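Local coordinates for protein phosphoribosylaminoimidazole carboxylase, ATPase subunit (PDB 3AW8) that probably catalyses the ATP-dependent joining of hydrogencarbonate to 5-aminoimidazole ribonucleotide, giving N5-carboxyaminoimidazole ribonucleotide in de novo purine biosynthesis, at residues G108-P112 and E253-N257; P133-R139 and G168-F174; S300-I306 and K335-L341. All coordinates share one frame; numbering follows the deposited sequence.

Interaction 1: G108-P112 and E253-N257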
# COMPACT_ATOMS: atom_id res chain seq x y z
N GLY A 108 -23.18 -26.27 13.49
CA GLY A 108 -23.11 -26.31 14.94
C GLY A 108 -22.78 -24.96 15.54
O GLY A 108 -22.30 -24.88 16.67
N VAL A 109 -23.04 -23.89 14.79
CA VAL A 109 -22.77 -22.56 15.29
C VAL A 109 -24.08 -21.85 15.63
O VAL A 109 -25.04 -21.87 14.85
CB VAL A 109 -21.95 -21.71 14.25
CG1 VAL A 109 -20.86 -22.56 13.62
CG2 VAL A 109 -22.85 -21.14 13.19
N PRO A 110 -24.13 -21.22 16.81
CA PRO A 110 -25.31 -20.49 17.29
C PRO A 110 -25.81 -19.43 16.33
O PRO A 110 -25.03 -18.72 15.70
CB PRO A 110 -24.81 -19.89 18.60
CG PRO A 110 -23.83 -20.91 19.09
CD PRO A 110 -23.07 -21.24 17.83
N THR A 111 -27.13 -19.32 16.22
CA THR A 111 -27.76 -18.32 15.35
C THR A 111 -29.03 -17.88 16.05
O THR A 111 -29.63 -18.66 16.78
CB THR A 111 -28.16 -18.91 13.97
OG1 THR A 111 -29.34 -19.71 14.12
CG2 THR A 111 -27.04 -19.78 13.41
N PRO A 112 -29.45 -16.63 15.84
CA PRO A 112 -30.68 -16.17 16.49
C PRO A 112 -31.83 -17.10 16.10
O PRO A 112 -31.76 -17.78 15.09
CB PRO A 112 -30.88 -14.77 15.91
CG PRO A 112 -29.50 -14.33 15.58
CD PRO A 112 -28.89 -15.57 14.98
N GLU A 253 -21.22 -15.31 24.29
CA GLU A 253 -21.75 -16.12 23.21
C GLU A 253 -21.70 -15.38 21.88
O GLU A 253 -21.83 -14.15 21.83
CB GLU A 253 -23.18 -16.55 23.52
CG GLU A 253 -23.25 -17.68 24.52
CD GLU A 253 -22.38 -18.85 24.11
OE1 GLU A 253 -22.60 -19.40 23.00
OE2 GLU A 253 -21.46 -19.22 24.88
N LEU A 254 -21.49 -16.14 20.81
CA LEU A 254 -21.43 -15.59 19.47
C LEU A 254 -22.55 -16.21 18.64
O LEU A 254 -22.65 -17.43 18.53
CB LEU A 254 -20.08 -15.92 18.81
CG LEU A 254 -18.78 -15.35 19.38
CD1 LEU A 254 -17.61 -15.90 18.58
CD2 LEU A 254 -18.80 -13.83 19.31
N LEU A 255 -23.40 -15.36 18.06
CA LEU A 255 -24.50 -15.81 17.22
C LEU A 255 -24.26 -15.35 15.78
O LEU A 255 -24.21 -14.14 15.51
CB LEU A 255 -25.83 -15.23 17.72
CG LEU A 255 -26.17 -15.39 19.20
CD1 LEU A 255 -27.51 -14.72 19.48
CD2 LEU A 255 -26.21 -16.86 19.58
N PHE A 256 -24.10 -16.29 14.87
CA PHE A 256 -23.86 -15.96 13.47
C PHE A 256 -24.95 -15.04 12.93
O PHE A 256 -26.13 -15.35 13.03
CB PHE A 256 -23.82 -17.22 12.61
CG PHE A 256 -23.86 -16.95 11.13
CD1 PHE A 256 -22.72 -16.56 10.45
CD2 PHE A 256 -25.06 -17.05 10.42
CE1 PHE A 256 -22.76 -16.27 9.08
CE2 PHE A 256 -25.11 -16.77 9.06
CZ PHE A 256 -23.96 -16.37 8.39
N ASN A 257 -24.55 -13.92 12.34
CA ASN A 257 -25.49 -12.97 11.76
C ASN A 257 -25.42 -12.99 10.24
O ASN A 257 -26.42 -13.27 9.58
CB ASN A 257 -25.22 -11.56 12.29
CG ASN A 257 -25.93 -10.47 11.47
OD1 ASN A 257 -27.13 -10.56 11.22
ND2 ASN A 257 -25.19 -9.45 11.07
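F256 meets V109 through its CB, not through its ring: V109 CG2 lies 4.1 Å from F256 CB. The phenyl ring itself is stacked with F104 of helix 97-107. F247 and E100 also touch the F256 side chain. CG is anti to the backbone N (chi1 168°), which carries the ring away from the loop and toward that helix. The loop follows a Schellman motif, in which G108 ends helix 97-107 with positive phi. From there 109-112 runs almost at right angles to 253-256, part of strand 253-260, an outermost strand of the large antiparallel sheet of the ATP-grasp enzyme.

One backbone bond pins the crossing. F256 N donates to P110 O at 2.7 Å, with an N-H...O angle of 152°. The same oxygen receives the CA-H of L255, at 3.3 Å from L255 CA. The P110 ring packs beside this bond. Its CB is 3.5 Å from L255 CD2 and 3.3 Å from L254 O. Y229 of helix 220-237 also touches V109 and P110, which places the loop between helix and strand.

T111 sends its CB away from the strand, yet its methyl CG2 reaches F256 CB at 4.2 Å. Its OG1 stands between the backbone N and the carbonyl carbon (chi1 76°), and from there it bonds P112 O within the loop. A glycine here removes the hydroxyl and the methyl, which would probably leave P112 O without this donor and a gap beside F256 CB. P112 follows close to the nucleotide pocket, and K101 touches its side chain. On the strand side, P112 CD rests 3.4 Å from F256 O, the oxygen that also takes a weak hydrogen bond from K101 NZ.

Interaction 2: P133-R139 and G168-F174. With AMP (adenosine monophosphate), chain C.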
# COMPACT_ATOMS: atom_id res chain seq x y z
N PRO A 133 -40.14 -8.62 20.61
CA PRO A 133 -40.07 -8.22 19.20
C PRO A 133 -39.19 -9.15 18.36
O PRO A 133 -38.61 -10.11 18.87
CB PRO A 133 -39.51 -6.80 19.28
CG PRO A 133 -40.08 -6.30 20.56
CD PRO A 133 -39.84 -7.47 21.49
N ALA A 134 -39.10 -8.85 17.07
CA ALA A 134 -38.29 -9.65 16.16
C ALA A 134 -38.20 -8.94 14.82
O ALA A 134 -38.81 -7.89 14.61
CB ALA A 134 -38.91 -11.03 15.99
N LEU A 135 -37.42 -9.51 13.91
CA LEU A 135 -37.26 -8.92 12.58
C LEU A 135 -37.81 -9.82 11.49
O LEU A 135 -37.74 -11.05 11.58
CB LEU A 135 -35.80 -8.63 12.27
CG LEU A 135 -35.06 -7.60 13.12
CD1 LEU A 135 -34.77 -8.18 14.49
CD2 LEU A 135 -33.78 -7.22 12.41
N LEU A 136 -38.35 -9.18 10.47
CA LEU A 136 -38.89 -9.88 9.32
C LEU A 136 -38.18 -9.27 8.13
O LEU A 136 -38.32 -8.07 7.87
CB LEU A 136 -40.40 -9.63 9.21
CG LEU A 136 -41.16 -10.49 8.21
CD1 LEU A 136 -41.18 -11.93 8.70
CD2 LEU A 136 -42.58 -9.96 8.06
N LYS A 137 -37.39 -10.07 7.43
CA LYS A 137 -36.65 -9.56 6.28
C LYS A 137 -36.66 -10.46 5.06
O LYS A 137 -36.74 -11.69 5.16
CB LYS A 137 -35.21 -9.25 6.69
CG LYS A 137 -34.67 -10.12 7.81
CD LYS A 137 -33.35 -9.58 8.34
CE LYS A 137 -32.95 -10.28 9.62
NZ LYS A 137 -31.67 -9.75 10.17
N THR A 138 -36.58 -9.83 3.89
CA THR A 138 -36.56 -10.55 2.63
C THR A 138 -35.34 -11.46 2.64
O THR A 138 -34.25 -11.04 3.01
CB THR A 138 -36.48 -9.58 1.43
OG1 THR A 138 -36.40 -10.32 0.21
CG2 THR A 138 -35.26 -8.68 1.56
N ARG A 139 -35.53 -12.72 2.24
CA ARG A 139 -34.42 -13.68 2.23
C ARG A 139 -33.35 -13.28 1.21
O ARG A 139 -32.20 -13.71 1.31
CB ARG A 139 -34.96 -15.09 1.93
CG ARG A 139 -35.76 -15.67 3.10
CD ARG A 139 -36.69 -16.81 2.70
NE ARG A 139 -35.98 -18.03 2.34
CZ ARG A 139 -35.80 -18.45 1.09
NH1 ARG A 139 -36.28 -17.75 0.06
NH2 ARG A 139 -35.14 -19.58 0.87
N GLY A 168 -41.15 -15.43 0.66
CA GLY A 168 -39.71 -15.39 0.52
C GLY A 168 -39.06 -14.51 1.57
O GLY A 168 -38.08 -13.83 1.31
N LEU A 169 -39.63 -14.54 2.77
CA LEU A 169 -39.13 -13.73 3.87
C LEU A 169 -38.68 -14.63 5.02
O LEU A 169 -38.99 -15.82 5.05
CB LEU A 169 -40.22 -12.78 4.35
CG LEU A 169 -40.92 -11.96 3.26
CD1 LEU A 169 -42.03 -11.13 3.88
CD2 LEU A 169 -39.92 -11.07 2.54
N ILE A 170 -37.93 -14.05 5.95
CA ILE A 170 -37.44 -14.81 7.09
C ILE A 170 -37.73 -14.06 8.39
O ILE A 170 -37.64 -12.83 8.45
CB ILE A 170 -35.92 -15.06 6.97
CG1 ILE A 170 -35.43 -15.87 8.16
CG2 ILE A 170 -35.18 -13.75 6.85
CD1 ILE A 170 -33.98 -16.29 8.05
N LEU A 171 -38.09 -14.81 9.43
CA LEU A 171 -38.40 -14.23 10.73
C LEU A 171 -37.25 -14.52 11.68
O LEU A 171 -36.92 -15.68 11.93
CB LEU A 171 -39.72 -14.82 11.26
CG LEU A 171 -40.53 -14.12 12.37
CD1 LEU A 171 -39.79 -14.17 13.69
CD2 LEU A 171 -40.82 -12.68 11.96
N GLU A 172 -36.63 -13.46 12.18
CA GLU A 172 -35.51 -13.59 13.10
C GLU A 172 -35.86 -12.99 14.45
O GLU A 172 -36.42 -11.89 14.53
CB GLU A 172 -34.26 -12.88 12.56
CG GLU A 172 -33.44 -13.69 11.56
CD GLU A 172 -32.14 -12.99 11.15
OE1 GLU A 172 -31.37 -12.58 12.05
OE2 GLU A 172 -31.89 -12.85 9.94
N GLY A 173 -35.53 -13.71 15.51
CA GLY A 173 -35.82 -13.21 16.84
C GLY A 173 -34.84 -12.13 17.26
O GLY A 173 -33.65 -12.40 17.40
N PHE A 174 -35.34 -10.91 17.44
CA PHE A 174 -34.51 -9.79 17.86
C PHE A 174 -33.55 -10.26 18.94
O PHE A 174 -33.93 -11.01 19.82
CB PHE A 174 -35.38 -8.66 18.42
CG PHE A 174 -34.60 -7.46 18.87
CD1 PHE A 174 -34.42 -6.36 18.02
CD2 PHE A 174 -34.04 -7.41 20.15
CE1 PHE A 174 -33.69 -5.24 18.44
CE2 PHE A 174 -33.30 -6.30 20.57
CZ PHE A 174 -33.13 -5.21 19.71
P AMP C . -28.27 -6.41 7.69
O1P AMP C . -26.88 -6.28 7.18
O2P AMP C . -28.39 -7.75 8.59
O3P AMP C . -29.29 -6.48 6.45
O5' AMP C . -28.64 -5.11 8.60
C5' AMP C . -27.75 -5.07 9.73
C4' AMP C . -28.25 -4.02 10.75
O4' AMP C . -29.54 -4.42 11.32
C3' AMP C . -27.26 -3.85 11.92
O3' AMP C . -27.13 -2.47 12.26
C2' AMP C . -27.86 -4.68 13.06
O2' AMP C . -27.64 -4.06 14.33
C1' AMP C . -29.37 -4.81 12.73
N9 AMP C . -29.84 -6.20 12.94
C8 AMP C . -29.85 -7.21 12.02
N7 AMP C . -30.33 -8.30 12.54
C5 AMP C . -30.66 -8.07 13.83
C6 AMP C . -31.21 -8.85 14.88
N6 AMP C . -31.54 -10.18 14.67
N1 AMP C . -31.41 -8.27 16.09
C2 AMP C . -31.10 -6.99 16.31
N3 AMP C . -30.58 -6.22 15.35
C4 AMP C . -30.34 -6.71 14.11
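K137 and I170 run alongside each other from neighbouring strands, with K137 CG 3.8 Å from I170 CG2. They form an antiparallel hydrogen-bonded pair, as do L135 and E172 two residues along. Beyond CG the lysine chain is extended, and it crosses E172 at a slant. A salt bridge from K137 NZ to E172 OE2 is doubtful, because OE2 is modelled too close to K137 CE. K137 NZ also gives a weak hydrogen bond to N7 of the bound AMP, at 3.1 Å.

L135 stands on the same face as K137. Its CG is anti to the carbonyl carbon (chi1 -64°), and both methyls meet the adenine: CD2 is 3.5 Å from AMP C5, and CD1 is 3.6 Å from AMP C6. CD1 also touches F174 CD1 at 4.0 Å. The F174 ring has AMP C2 over one face.

L169 works at the far end, where the T138 and L169 side chains part but the backbones stay paired. Its CD2 lies against T138 CA at 3.4 Å. Next to it R139 N bonds G168 O, and the R139 guanidinium forms a salt bridge with D96.

This is the adenine side of the ATP-grasp nucleotide pocket. Apolar carbons of L135 and F174 meet the base, while N7, an acceptor, is within weak hydrogen-bonding distance of the lysine ammonium. If the salt bridge holds, the E172 carboxylate may help keep that ammonium in place.

Interaction 3: S300-I306 and K335-L341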
# COMPACT_ATOMS: atom_id res chain seq x y z
N SER A 300 -6.16 -0.31 15.86
CA SER A 300 -6.73 0.45 14.78
C SER A 300 -8.19 0.80 14.98
O SER A 300 -8.92 0.10 15.67
CB SER A 300 -6.59 -0.32 13.47
OG SER A 300 -5.23 -0.59 13.20
N ALA A 301 -8.58 1.90 14.36
CA ALA A 301 -9.95 2.37 14.38
C ALA A 301 -10.23 2.68 12.92
O ALA A 301 -9.52 3.48 12.29
CB ALA A 301 -10.07 3.63 15.23
N MET A 302 -11.24 2.03 12.38
CA MET A 302 -11.62 2.19 10.98
C MET A 302 -12.88 3.04 10.93
O MET A 302 -13.93 2.61 11.41
CB MET A 302 -11.87 0.80 10.38
CG MET A 302 -11.88 0.68 8.86
SD MET A 302 -13.30 1.42 8.04
CE MET A 302 -14.66 0.53 8.84
N VAL A 303 -12.80 4.25 10.38
CA VAL A 303 -14.02 5.05 10.29
C VAL A 303 -14.41 5.26 8.83
O VAL A 303 -13.64 5.80 8.04
CB VAL A 303 -13.90 6.45 11.05
CG1 VAL A 303 -13.02 6.31 12.28
CG2 VAL A 303 -13.36 7.54 10.15
N ASN A 304 -15.60 4.81 8.47
CA ASN A 304 -16.09 4.96 7.11
C ASN A 304 -16.42 6.40 6.78
O ASN A 304 -16.80 7.18 7.65
CB ASN A 304 -17.35 4.12 6.87
CG ASN A 304 -17.04 2.70 6.47
OD1 ASN A 304 -15.92 2.39 6.04
ND2 ASN A 304 -18.03 1.82 6.58
N LEU A 305 -16.26 6.73 5.50
CA LEU A 305 -16.57 8.05 4.97
C LEU A 305 -17.83 7.84 4.13
O LEU A 305 -17.76 7.32 3.01
CB LEU A 305 -15.42 8.57 4.11
CG LEU A 305 -14.38 9.54 4.70
CD1 LEU A 305 -14.46 9.60 6.22
CD2 LEU A 305 -13.00 9.13 4.24
N ILE A 306 -18.98 8.20 4.69
CA ILE A 306 -20.26 8.03 4.01
C ILE A 306 -20.83 9.34 3.47
O ILE A 306 -20.93 10.32 4.20
CB ILE A 306 -21.31 7.41 4.98
CG1 ILE A 306 -20.74 6.15 5.64
CG2 ILE A 306 -22.59 7.08 4.22
CD1 ILE A 306 -20.40 5.05 4.67
N LYS A 335 -20.56 4.95 0.11
CA LYS A 335 -19.24 4.76 0.71
C LYS A 335 -18.24 5.38 -0.25
O LYS A 335 -18.08 4.90 -1.38
CB LYS A 335 -18.94 3.27 0.91
CG LYS A 335 -19.89 2.60 1.86
CD LYS A 335 -19.44 1.22 2.25
CE LYS A 335 -20.40 0.63 3.26
NZ LYS A 335 -20.12 -0.80 3.53
N VAL A 336 -17.59 6.46 0.18
CA VAL A 336 -16.65 7.16 -0.67
C VAL A 336 -15.21 7.10 -0.19
O VAL A 336 -14.32 7.64 -0.83
CB VAL A 336 -17.06 8.63 -0.86
CG1 VAL A 336 -18.27 8.71 -1.76
CG2 VAL A 336 -17.38 9.26 0.48
N GLY A 337 -14.99 6.43 0.93
CA GLY A 337 -13.64 6.29 1.44
C GLY A 337 -13.66 5.80 2.87
O GLY A 337 -14.70 5.39 3.38
N HIS A 338 -12.50 5.82 3.50
CA HIS A 338 -12.41 5.44 4.90
C HIS A 338 -11.09 5.98 5.46
O HIS A 338 -10.22 6.43 4.72
CB HIS A 338 -12.52 3.92 5.07
CG HIS A 338 -11.27 3.16 4.74
ND1 HIS A 338 -11.02 2.65 3.48
CD2 HIS A 338 -10.21 2.82 5.50
CE1 HIS A 338 -9.86 2.02 3.49
NE2 HIS A 338 -9.35 2.11 4.70
N ILE A 339 -10.97 5.96 6.79
CA ILE A 339 -9.78 6.44 7.46
C ILE A 339 -9.35 5.44 8.51
O ILE A 339 -10.13 5.09 9.38
CB ILE A 339 -10.03 7.77 8.20
CG1 ILE A 339 -10.49 8.85 7.21
CG2 ILE A 339 -8.77 8.20 8.94
CD1 ILE A 339 -10.95 10.11 7.90
N THR A 340 -8.12 4.96 8.42
CA THR A 340 -7.64 4.04 9.43
C THR A 340 -6.63 4.72 10.33
O THR A 340 -5.62 5.24 9.87
CB THR A 340 -7.01 2.79 8.82
OG1 THR A 340 -8.03 1.98 8.24
CG2 THR A 340 -6.28 1.99 9.91
N LEU A 341 -6.95 4.73 11.62
CA LEU A 341 -6.11 5.33 12.64
C LEU A 341 -5.40 4.19 13.34
O LEU A 341 -6.03 3.34 13.96
CB LEU A 341 -6.97 6.11 13.63
CG LEU A 341 -6.29 6.82 14.81
CD1 LEU A 341 -5.28 7.85 14.31
CD2 LEU A 341 -7.37 7.50 15.64
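Strands 300-306 and 335-341 run antiparallel, their axes 4.4 Å apart at closest approach, and backbone bonds join A301 with L341 and V303 with I339 in both directions. At L305 the register slips. V336 N bonds L305 O, and L305 N bonds G337 O, each at 3.0 Å, so two residues face one.

The L305 side chain packs here. Its CD1 is 3.9 Å from I339 CD1, and its CD2 lies against the G337 backbone. V303 CG2 continues the apolar face, 3.9 Å from I339 CB. Helix 346-357 packs on this side, touching A301 and I339.

The other face is more polar. The M302 side chain lies roughly perpendicular to that of H338. M302 CG is anti to the backbone N and the chain turns at chi2 (-71°), which brings M302 SD to 4.8 Å from the H338 ring centre, an oblique sulfur-aromatic contact. T340 OG1 lies in the ring plane, at the edge. H338 ND1 is hydrogen-bonded to Y326 OH. The N304 amide plane is turned 74° from the H338 ring, with N304 OD1 3.9 Å from H338 CB. N304 ND2 is gripped from outside by L208 O and N265 OD1. I306 CD1 packs alongside K335 at CG, 3.8 Å away, and K335 NZ reaches the same N265 OD1.

Residues V336 and G337 opposite L305 make a classic beta bulge, set in the part of the antiparallel sheet that belongs to the PurK C-terminal domain.

In the fold
From the N terminus, the chain passes the Rossmann-like preATP-grasp domain and helix 97-107 before it reaches 108-112. Interaction 1 closes after a long excursion of 140 residues, when 253-257 comes back against that loop. Interaction 2 opens and closes within this span, pairing the central strands 134-138 and 169-173 of the small four-stranded sheet. The two contacts touch: P112 CB lies 3.9 Å from G173 O. Together they join the small sheet to the edge of the large one beside the AMP pocket. Interaction 3 follows in series, its centre about 27 Å from that of interaction 1. It pairs two strands farther across the same large sheet, in the C-terminal domain.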